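Long-range contacts in stromal cell-derived factor 2-like protein (Arabidopsis thaliana, PDB 3MAL), which takes part in protein quality control and the unfolded protein response of the endoplasmic reticulum, working in a complex with ERDJ3B and the chaperone BiP: residues S46-V51 and H98-A103; I18-A23 and W64-V69; K92-L97 and G116-S121. All blocks are in the same frame, centred on the assembly; numbering follows the deposited sequence.

Contact 1. Residues S46-V51 and H98-A103; sequences SGQQSV and HSHLHA
Gln48 and His100 reach toward each other tip to tip, and the amide plane of Gln48 is turned 49° against the imidazole of His100. The hydrogen bond that results is weak: His100 NE2 donates to Gln48 OE1 over 3.4 Å, with the N-H bent to 130°. The chain of Gln48 is extended beyond CG and carries the amide out to the histidines. Its OE1 also lies 3.5 Å from CD2 of His98, whose side chain crosses that of Gln48 at about a right angle. The firmer partner of Gln48 OE1 is the hydroxyl of Ser113 on strand 110-115.

Ser46 CB touches both His100 and His102, whose rings meet each other, the edge of His102 lying over the face of His100. This CB approaches His100 NE2 to 3.3 Å and sits over the face of the His102 imidazole, 3.8 Å from the ring centroid, in a CH-pi contact. His100 is turned to meet this neighbour by a chi1 of 46°, with CG between its own backbone N and carbonyl carbon. OG of Ser46 is occupied elsewhere: it accepts from the backbone N of Gln48 at 3.1 Å, closing an ST turn across Gly47, whose positive phi suits the bend, and it also bonds to Glu111.

The contact thus joins the approach to strand 49-54 to the C-terminal part of strand 96-100, where the chain turns a corner, near the surface of the beta-trefoil. Strand 110-115 supplies the stronger polar partners of Ser46 and Gln48, while His98 ND1 is bonded to Asp125. Between the two segments themselves the chemistry is one weak N-H...O bond plus ring and methylene packing, consistent with strand 110-115, which pairs with both strands, doing much of the holding.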
# COMPACT_ATOMS: atom_id res chain seq x y z
N SER A 46 -14.11 -7.32 7.45
CA SER A 46 -14.97 -6.28 6.87
C SER A 46 -15.74 -6.79 5.66
O SER A 46 -16.68 -6.13 5.21
CB SER A 46 -14.11 -5.09 6.43
OG SER A 46 -13.26 -5.48 5.35
N GLY A 47 -15.34 -7.94 5.11
CA GLY A 47 -15.90 -8.40 3.84
C GLY A 47 -15.56 -7.51 2.65
O GLY A 47 -16.15 -7.64 1.57
N GLN A 48 -14.61 -6.57 2.82
CA GLN A 48 -14.20 -5.72 1.69
C GLN A 48 -13.23 -6.47 0.74
O GLN A 48 -12.82 -7.59 1.04
CB GLN A 48 -13.60 -4.39 2.18
CG GLN A 48 -14.64 -3.47 2.87
CD GLN A 48 -14.01 -2.34 3.67
OE1 GLN A 48 -12.82 -2.05 3.52
NE2 GLN A 48 -14.80 -1.71 4.52
N GLN A 49 -12.88 -5.85 -0.38
CA GLN A 49 -11.93 -6.43 -1.36
C GLN A 49 -10.61 -6.72 -0.68
O GLN A 49 -10.05 -5.86 0.04
CB GLN A 49 -11.72 -5.46 -2.52
CG GLN A 49 -10.83 -5.99 -3.67
CD GLN A 49 -10.74 -5.00 -4.83
OE1 GLN A 49 -9.69 -4.39 -5.07
NE2 GLN A 49 -11.86 -4.81 -5.54
N SER A 50 -10.07 -7.91 -0.93
CA SER A 50 -8.86 -8.37 -0.27
C SER A 50 -7.58 -7.85 -0.93
O SER A 50 -7.57 -7.42 -2.09
CB SER A 50 -8.84 -9.90 -0.21
OG SER A 50 -8.78 -10.43 -1.53
N VAL A 51 -6.53 -7.83 -0.13
CA VAL A 51 -5.20 -7.34 -0.53
C VAL A 51 -4.22 -8.43 -0.07
O VAL A 51 -4.38 -9.00 1.00
CB VAL A 51 -4.90 -5.97 0.16
CG1 VAL A 51 -3.40 -5.60 0.03
CG2 VAL A 51 -5.78 -4.87 -0.42
N HIS A 98 -6.65 0.42 2.25
CA HIS A 98 -7.54 0.79 3.37
C HIS A 98 -7.23 -0.06 4.60
O HIS A 98 -6.81 -1.22 4.49
CB HIS A 98 -9.00 0.54 2.94
CG HIS A 98 -10.06 1.10 3.85
ND1 HIS A 98 -10.51 2.41 3.77
CD2 HIS A 98 -10.84 0.51 4.79
CE1 HIS A 98 -11.48 2.60 4.64
NE2 HIS A 98 -11.70 1.46 5.27
N SER A 99 -7.44 0.50 5.77
CA SER A 99 -7.41 -0.25 7.04
C SER A 99 -8.49 0.26 8.04
O SER A 99 -9.21 1.15 7.75
CB SER A 99 -6.03 -0.52 7.68
OG SER A 99 -5.99 -1.50 8.69
N HIS A 100 -8.60 -0.45 9.16
CA HIS A 100 -9.66 -0.36 10.11
C HIS A 100 -9.52 -1.48 11.17
O HIS A 100 -8.63 -2.26 11.15
CB HIS A 100 -11.00 -0.39 9.41
CG HIS A 100 -11.16 -1.44 8.35
ND1 HIS A 100 -10.31 -2.50 8.18
CD2 HIS A 100 -12.10 -1.57 7.39
CE1 HIS A 100 -10.74 -3.26 7.19
NE2 HIS A 100 -11.82 -2.71 6.69
N LEU A 101 -10.41 -1.47 12.14
CA LEU A 101 -10.29 -2.38 13.24
C LEU A 101 -11.03 -3.68 13.00
O LEU A 101 -11.94 -4.00 13.73
CB LEU A 101 -10.73 -1.74 14.56
CG LEU A 101 -10.08 -0.44 15.04
CD1 LEU A 101 -10.76 0.25 16.20
CD2 LEU A 101 -8.67 -0.57 15.31
N HIS A 102 -10.66 -4.39 11.96
CA HIS A 102 -11.17 -5.73 11.73
C HIS A 102 -9.96 -6.64 11.79
O HIS A 102 -8.84 -6.19 11.52
CB HIS A 102 -11.83 -5.83 10.35
CG HIS A 102 -13.22 -5.31 10.31
ND1 HIS A 102 -13.55 -4.08 9.79
CD2 HIS A 102 -14.38 -5.86 10.74
CE1 HIS A 102 -14.86 -3.89 9.90
NE2 HIS A 102 -15.39 -4.97 10.46
N ALA A 103 -10.16 -7.90 12.16
CA ALA A 103 -9.10 -8.91 12.16
C ALA A 103 -8.74 -9.44 10.75
O ALA A 103 -9.62 -9.83 9.98
CB ALA A 103 -9.47 -10.09 13.10

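Contact 2. Residues I18-A23 and W64-V69; sequences ITYGSA and WIVKPV
Tyr20 holds CG anti to its carbonyl carbon (chi1 -67°), and the ring that follows rests obliquely on Pro68, with CD2 3.6 Å from Pro68 CD and 3.4 Å from Pro68 N. Val66 has CG1 anti to the backbone N (chi1 -174°); that methyl comes within 4.2 Å of Tyr20 CD2, while CG2 packs toward Ile18 CG2.

The backbones are joined by two straight hydrogen bonds. Gly21 N donates to Val66 O at 2.8 Å, and Val66 N returns a bond to Ser22 O at 3.0 Å. Gly21 belongs to a type II turn from Thr19 to Ser22, and its positive phi is one that glycine readily adopts. Just beyond, Ala23 and Ile65 form an antiparallel non-hydrogen-bonded pair; in the conformer given, Ala23 CB lies 3.5 Å from Ile65 CD1. Both CA atoms of the pair make CA-H...O contacts, Ile65 CA to Ser22 O and Ala23 CA to Trp64 O, each 3.4 Å.

The pairing brings strand 23-28 alongside strand 64-67 in the six-stranded barrel of the beta-trefoil. On the buried side Val66 also meets Leu88 of strand 85-90, and Tyr20 meets Ile86. Directed backbone bonds thus set the strand register, and apolar side chains pack beside them without any charged pair between the segments.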
# COMPACT_ATOMS: atom_id res chain seq x y z
N ILE A 18 9.72 9.87 -6.75
CA ILE A 18 8.36 9.42 -6.92
C ILE A 18 7.39 10.58 -6.73
O ILE A 18 7.34 11.18 -5.65
CB ILE A 18 8.04 8.29 -5.94
CG1 ILE A 18 8.95 7.07 -6.21
CG2 ILE A 18 6.55 7.95 -5.98
CD1 ILE A 18 8.81 5.95 -5.19
N THR A 19 6.61 10.91 -7.76
CA THR A 19 5.74 12.08 -7.72
C THR A 19 4.27 11.67 -7.62
O THR A 19 3.92 10.54 -7.98
CB THR A 19 5.92 12.94 -9.00
OG1 THR A 19 5.82 12.08 -10.15
CG2 THR A 19 7.28 13.64 -9.00
N TYR A 20 3.41 12.57 -7.17
CA TYR A 20 1.98 12.25 -7.18
C TYR A 20 1.53 12.00 -8.61
O TYR A 20 1.99 12.68 -9.54
CB TYR A 20 1.15 13.36 -6.53
CG TYR A 20 1.41 13.50 -5.04
CD1 TYR A 20 2.27 14.49 -4.55
CD2 TYR A 20 0.81 12.64 -4.13
CE1 TYR A 20 2.53 14.61 -3.19
CE2 TYR A 20 1.05 12.79 -2.74
CZ TYR A 20 1.91 13.77 -2.29
OH TYR A 20 2.18 13.92 -0.94
N GLY A 21 0.63 11.03 -8.78
CA GLY A 21 0.18 10.65 -10.11
C GLY A 21 0.97 9.50 -10.70
O GLY A 21 0.60 8.97 -11.74
N SER A 22 2.05 9.10 -10.04
CA SER A 22 2.88 8.04 -10.59
C SER A 22 2.29 6.66 -10.30
O SER A 22 1.52 6.48 -9.34
CB SER A 22 4.31 8.14 -10.07
OG SER A 22 4.40 7.43 -8.86
N ALA A 23 2.62 5.70 -11.18
CA ALA A 23 2.24 4.31 -10.96
C ALA A 23 3.44 3.53 -10.40
O ALA A 23 4.55 3.62 -10.92
CB ALA A 23 1.75 3.66 -12.25
N TRP A 64 -0.29 0.43 -8.33
CA TRP A 64 -0.98 1.38 -7.46
C TRP A 64 -0.64 2.81 -7.94
O TRP A 64 0.51 3.08 -8.30
CB TRP A 64 -0.52 1.19 -5.99
CG TRP A 64 -0.77 -0.20 -5.49
CD1 TRP A 64 0.05 -1.30 -5.65
CD2 TRP A 64 -1.92 -0.65 -4.77
NE1 TRP A 64 -0.54 -2.41 -5.08
CE2 TRP A 64 -1.75 -2.04 -4.53
CE3 TRP A 64 -3.08 -0.02 -4.30
CZ2 TRP A 64 -2.69 -2.80 -3.83
CZ3 TRP A 64 -4.04 -0.79 -3.60
CH2 TRP A 64 -3.83 -2.17 -3.38
N ILE A 65 -1.62 3.71 -7.92
CA ILE A 65 -1.38 5.13 -8.19
C ILE A 65 -1.18 5.94 -6.89
O ILE A 65 -2.03 5.88 -5.99
CB ILE A 65 -2.49 5.76 -9.07
CG1 ILE A 65 -2.66 4.97 -10.37
CG2 ILE A 65 -2.14 7.21 -9.41
CD1 ILE A 65 -1.35 4.93 -11.17
N VAL A 66 -0.06 6.66 -6.76
CA VAL A 66 0.18 7.48 -5.57
C VAL A 66 -0.64 8.77 -5.68
O VAL A 66 -0.50 9.52 -6.66
CB VAL A 66 1.67 7.87 -5.44
CG1 VAL A 66 1.93 8.60 -4.11
CG2 VAL A 66 2.57 6.66 -5.60
N LYS A 67 -1.50 9.02 -4.69
CA LYS A 67 -2.34 10.22 -4.70
C LYS A 67 -2.31 11.00 -3.37
O LYS A 67 -2.06 10.42 -2.30
CB LYS A 67 -3.78 9.84 -5.08
CG LYS A 67 -3.95 9.46 -6.55
CD LYS A 67 -5.44 9.25 -6.94
CE LYS A 67 -5.50 8.79 -8.39
NZ LYS A 67 -6.89 8.81 -9.01
N PRO A 68 -2.55 12.33 -3.45
CA PRO A 68 -2.70 13.14 -2.24
C PRO A 68 -4.09 12.93 -1.61
O PRO A 68 -4.94 12.24 -2.18
CB PRO A 68 -2.54 14.58 -2.77
CG PRO A 68 -3.10 14.53 -4.11
CD PRO A 68 -2.73 13.15 -4.67
N VAL A 69 -4.30 13.50 -0.43
CA VAL A 69 -5.65 13.56 0.12
C VAL A 69 -6.38 14.75 -0.55
O VAL A 69 -5.78 15.81 -0.80
CB VAL A 69 -5.68 13.60 1.69
CG1 VAL A 69 -4.60 12.68 2.27
CG2 VAL A 69 -5.53 14.99 2.22

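Contact 3. Residues K92-L97 and G116-S121; sequences KTRKWL and GDDTNS
Arg94 and Asp118 form the salt bridge of this contact, NH1 lying 2.9 Å from OD2. The carboxylate presents the syn lone pair of OD2 and sits at the edge of the guanidinium, the two planes only 25° apart. Gln89 NE2 is a second donor to the same oxygen. The position of Asp118 OD1 is less certain, and its longer approach to NH1 adds little.

Trp96 supplies a second link: its NE1 donates to Asp117 O at 2.9 Å, with an N-H...O angle of 161°. The oxygen lies close to the indole plane, but NE1 stands above the carbonyl plane of Asp117. Asn120 N reaches that oxygen from the opposite face, as part of the type I turn from Asp117 to Asn120, so two donors grip it. Lys95 bends at chi4 (-39°), and NZ bonds to Gly116 O at 2.9 Å. Gly116 has a positive phi that suits glycine.

The turn is braced from within by Asp117 OD1, which accepts from Thr119 N in an Asx turn and from Thr119 OG1, each at 2.6 Å. Outside these bonds comes the packing. Ser121 CB lies over the five-membered ring of Trp96, 4.0 Å from its centroid, in a CH-pi contact. Opposite Ser121, Arg94 O stands above the other face of the indole, offset toward the rim, and meets Asp117 CA at 3.5 Å in a CA-H...O contact.

Within the second MIR motif, the contact ties the loop leading into strand 96-100 to the loop that leaves strand 110-115. Those two strands pair antiparallel, with backbone bonds between Trp96 and Phe115. Arg87 of barrel strand 85-90 makes a cation-pi contact with Trp96, Ser121 OG bonds to Asp125 and Arg87, and Lys67 of strand 64-67 packs against the indole.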
# COMPACT_ATOMS: atom_id res chain seq x y z
N LYS A 92 -6.19 -1.38 -11.31
CA LYS A 92 -7.11 -2.27 -12.01
C LYS A 92 -8.54 -2.17 -11.51
O LYS A 92 -9.46 -2.26 -12.32
CB LYS A 92 -6.61 -3.73 -11.93
CG LYS A 92 -5.39 -4.01 -12.83
CD LYS A 92 -5.79 -4.20 -14.26
CE LYS A 92 -6.61 -5.47 -14.45
NZ LYS A 92 -5.87 -6.63 -13.97
N THR A 93 -8.74 -1.97 -10.20
CA THR A 93 -10.09 -1.93 -9.62
C THR A 93 -10.54 -0.54 -9.17
O THR A 93 -11.72 -0.34 -8.87
CB THR A 93 -10.28 -2.90 -8.41
OG1 THR A 93 -9.44 -2.48 -7.33
CG2 THR A 93 -9.95 -4.35 -8.78
N ARG A 94 -9.62 0.43 -9.10
CA ARG A 94 -9.95 1.78 -8.65
C ARG A 94 -10.28 1.90 -7.15
O ARG A 94 -10.69 2.97 -6.69
CB ARG A 94 -11.11 2.35 -9.50
CG ARG A 94 -10.69 2.67 -10.88
CD ARG A 94 -10.32 4.14 -10.84
NE ARG A 94 -9.02 4.38 -11.37
CZ ARG A 94 -8.39 5.54 -11.34
NH1 ARG A 94 -8.95 6.61 -10.76
NH2 ARG A 94 -7.19 5.62 -11.87
N LYS A 95 -10.08 0.83 -6.38
CA LYS A 95 -10.32 0.87 -4.92
C LYS A 95 -9.07 1.37 -4.18
O LYS A 95 -7.96 1.31 -4.72
CB LYS A 95 -10.82 -0.49 -4.37
CG LYS A 95 -12.12 -1.02 -5.04
CD LYS A 95 -12.88 -1.92 -4.04
CE LYS A 95 -14.27 -2.38 -4.53
NZ LYS A 95 -15.02 -1.32 -5.26
N TRP A 96 -9.27 1.88 -2.96
CA TRP A 96 -8.19 2.55 -2.19
C TRP A 96 -7.60 1.60 -1.17
O TRP A 96 -8.34 0.90 -0.49
CB TRP A 96 -8.75 3.78 -1.45
CG TRP A 96 -9.43 4.72 -2.38
CD1 TRP A 96 -10.76 4.76 -2.70
CD2 TRP A 96 -8.80 5.74 -3.14
NE1 TRP A 96 -10.99 5.75 -3.64
CE2 TRP A 96 -9.80 6.36 -3.93
CE3 TRP A 96 -7.47 6.18 -3.26
CZ2 TRP A 96 -9.51 7.41 -4.80
CZ3 TRP A 96 -7.20 7.24 -4.10
CH2 TRP A 96 -8.21 7.83 -4.88
N LEU A 97 -6.27 1.55 -1.06
CA LEU A 97 -5.61 0.83 0.05
C LEU A 97 -6.18 1.34 1.40
O LEU A 97 -6.18 2.54 1.66
CB LEU A 97 -4.09 1.03 0.01
CG LEU A 97 -3.32 0.12 0.99
CD1 LEU A 97 -3.52 -1.37 0.60
CD2 LEU A 97 -1.82 0.51 1.11
N GLY A 116 -13.99 1.29 -1.37
CA GLY A 116 -14.58 2.38 -2.13
C GLY A 116 -14.31 2.35 -3.62
O GLY A 116 -14.19 1.29 -4.22
N ASP A 117 -14.22 3.53 -4.21
CA ASP A 117 -14.00 3.63 -5.63
C ASP A 117 -13.78 5.09 -5.94
O ASP A 117 -13.51 5.87 -5.05
CB ASP A 117 -15.20 3.10 -6.41
CG ASP A 117 -16.49 3.86 -6.10
OD1 ASP A 117 -16.46 5.08 -5.87
OD2 ASP A 117 -17.55 3.24 -6.06
N ASP A 118 -13.90 5.48 -7.19
CA ASP A 118 -13.63 6.88 -7.49
C ASP A 118 -14.59 7.91 -6.92
O ASP A 118 -14.29 9.09 -6.93
CB ASP A 118 -13.51 7.11 -8.97
CG ASP A 118 -12.17 6.73 -9.47
OD1 ASP A 118 -12.11 5.72 -10.17
OD2 ASP A 118 -11.19 7.41 -9.13
N THR A 119 -15.73 7.47 -6.41
CA THR A 119 -16.72 8.36 -5.81
C THR A 119 -16.77 8.22 -4.29
O THR A 119 -17.54 8.91 -3.61
CB THR A 119 -18.13 8.04 -6.36
OG1 THR A 119 -18.52 6.73 -5.94
CG2 THR A 119 -18.11 8.12 -7.88
N ASN A 120 -15.94 7.32 -3.76
CA ASN A 120 -16.02 6.93 -2.37
C ASN A 120 -14.63 6.68 -1.79
O ASN A 120 -14.00 5.66 -2.05
CB ASN A 120 -16.92 5.69 -2.24
CG ASN A 120 -17.29 5.38 -0.79
OD1 ASN A 120 -17.24 6.26 0.08
ND2 ASN A 120 -17.65 4.11 -0.53
N SER A 121 -14.15 7.65 -1.02
CA SER A 121 -12.90 7.53 -0.28
C SER A 121 -13.16 8.14 1.09
O SER A 121 -13.96 9.08 1.21
CB SER A 121 -11.77 8.28 -1.01
OG SER A 121 -10.52 8.19 -0.32

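Contact 2 is the most buried of the three, though only partly so, and belongs to the barrel; contacts 1 and 3 lie at the surface, with centres 13 Å apart, and share strand 96-100. Backbone bonds and apolar packing dominate contact 2, a salt bridge and side-chain bonds to carbonyls contact 3, and histidine rings contact 1. Contacts 1 and 3 meet directly where Gln49 OE1 approaches Thr93 OG1 to 3.0 Å, a probable hydrogen bond. Contacts 2 and 3 touch through Lys67 CD and Trp96 CH2, 3.7 Å apart, and through Trp64 against Leu97. Contacts 1 and 2 do not touch, lying on opposite sides of the chain's centre.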